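Local coordinates for protein probable fumarate reductase Ifc3 (Shewanella frigidimarina, PDB 1QO8) that catalyses the essentially one-way reduction of fumarate to succinate, using FAD and four covalently bound hemes c, and may take part in electron transport to iron(III), at residues A506-T509 against T510-L514. Residues are numbered along the deposited sequence; the frame is centred on the assembly and turned at random.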
loop_
_atom_site.group_PDB
_atom_site.type_symbol
_atom_site.label_atom_id
_atom_site.label_comp_id
_atom_site.label_asym_id
_atom_site.label_seq_id
_atom_site.Cartn_x
_atom_site.Cartn_y
_atom_site.Cartn_z
ATOM N N ALA A 506 -11.104 2.524 -2.354
ATOM C CA ALA A 506 -11.602 2.896 -3.666
ATOM C C ALA A 506 -13.120 3.040 -3.694
ATOM O O ALA A 506 -13.943 2.253 -3.209
ATOM C CB ALA A 506 -11.203 1.865 -4.732
ATOM N N ILE A 507 -13.479 4.011 -4.492
ATOM C CA ILE A 507 -14.883 4.446 -4.635
ATOM C C ILE A 507 -15.259 4.654 -6.072
ATOM O O ILE A 507 -14.325 4.947 -6.840
ATOM C CB ILE A 507 -14.952 5.665 -3.702
ATOM C CG1 ILE A 507 -15.902 5.210 -2.582
ATOM C CG2 ILE A 507 -15.295 7.030 -4.222
ATOM C CD1 ILE A 507 -15.340 5.396 -1.226
ATOM N N ASN A 508 -16.543 4.479 -6.416
ATOM C CA ASN A 508 -17.036 4.981 -7.693
ATOM C C ASN A 508 -17.654 6.353 -7.502
ATOM O O ASN A 508 -17.773 6.920 -6.416
ATOM C CB ASN A 508 -18.117 4.020 -8.259
ATOM C CG ASN A 508 -19.448 4.316 -7.602
ATOM O OD1 ASN A 508 -19.817 4.232 -6.438
ATOM N ND2 ASN A 508 -20.305 4.890 -8.503
ATOM N N THR A 509 -18.268 6.854 -8.568
ATOM C CA THR A 509 -18.944 8.132 -8.538
ATOM C C THR A 509 -20.200 8.116 -7.715
ATOM O O THR A 509 -20.561 9.229 -7.331
ATOM C CB THR A 509 -19.243 8.698 -9.933
ATOM O OG1 THR A 509 -20.217 7.893 -10.564
ATOM C CG2 THR A 509 -17.937 8.684 -10.710
ATOM N N THR A 510 -20.795 6.979 -7.369
ATOM C CA THR A 510 -21.946 7.032 -6.472
ATOM C C THR A 510 -21.502 6.685 -5.067
ATOM O O THR A 510 -22.305 6.440 -4.179
ATOM C CB THR A 510 -23.069 6.081 -6.947
ATOM O OG1 THR A 510 -22.438 4.831 -7.181
ATOM C CG2 THR A 510 -23.748 6.630 -8.221
ATOM N N ALA A 511 -20.195 6.633 -4.822
ATOM C CA ALA A 511 -19.590 6.466 -3.527
ATOM C C ALA A 511 -19.838 5.076 -2.975
ATOM O O ALA A 511 -19.774 4.900 -1.743
ATOM C CB ALA A 511 -20.056 7.487 -2.478
ATOM N N SER A 512 -20.027 4.091 -3.852
ATOM C CA SER A 512 -19.899 2.709 -3.423
ATOM C C SER A 512 -18.405 2.416 -3.206
ATOM O O SER A 512 -17.655 2.851 -4.100
ATOM C CB SER A 512 -20.332 1.754 -4.564
ATOM O OG SER A 512 -21.748 1.641 -4.534
ATOM N N VAL A 513 -18.090 1.672 -2.147
ATOM C CA VAL A 513 -16.748 1.097 -2.105
ATOM C C VAL A 513 -16.625 -0.067 -3.093
ATOM O O VAL A 513 -17.533 -0.883 -3.240
ATOM C CB VAL A 513 -16.466 0.647 -0.663
ATOM C CG1 VAL A 513 -15.084 0.025 -0.543
ATOM C CG2 VAL A 513 -16.549 1.874 0.291
ATOM N N LEU A 514 -15.486 -0.168 -3.777
ATOM C CA LEU A 514 -15.231 -1.210 -4.751
ATOM C C LEU A 514 -14.421 -2.376 -4.183
ATOM O O LEU A 514 -13.651 -2.259 -3.239
ATOM C CB LEU A 514 -14.457 -0.587 -5.936
ATOM C CG LEU A 514 -15.051 0.751 -6.384
ATOM C CD1 LEU A 514 -14.222 1.381 -7.492
ATOM C CD2 LEU A 514 -16.524 0.548 -6.809
#
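The flat carboxamide of Asn508 meets Thr510 and Ser512 at its edges, while the backbone N of Thr510 lies tilted off one face, its approach to ND2 too short to be trusted. From the opposite side of the amide plane comes Leu514 CD2, 4.1 Å from Asn508 CB and not squarely over the amide. Asn508 OD1 accepts the backbone N-H of Ser512 at 2.6 Å, the donor lying nearly in line with the side-chain C=O. At the outer edge, in the amide plane, Asn508 ND2 donates to Thr510 OG1; at 2.5 Å this bond is unusually short, so its exact length is doubtful. With chi1 at 82°, Asn508 CG is tucked between its own N and carbonyl carbon, which folds the amide back over the turn. Residues 508-511 form a type I turn, closed by Ala511 N to Asn508 O (2.9 Å), and Ala511 takes the left-handed conformation (phi 69°, psi 27°), giving the type I turn plus G1 bulge of a short hairpin with a single bridge. Backbone hydrogen bonds from Asn508 N to Ser512 O (3.0 Å) and from Leu514 N to Ala506 O (2.9 Å) flank Ile507 and Val513, a non-hydrogen-bonded pair. With an alanine here in place of Asn508, the Ser512 N-H is likely to lose its side-chain acceptor, and the turn its link to Thr510. Ile507 CD1 meets Val513 CG2 at 4.0 Å; both side chains also pack on strand 524-526 of the FAD domain, and Ile507 reaches Leu203 of helix 201-220. Beside the turn, Leu514 packs CD1 against the Ile507 carbonyl.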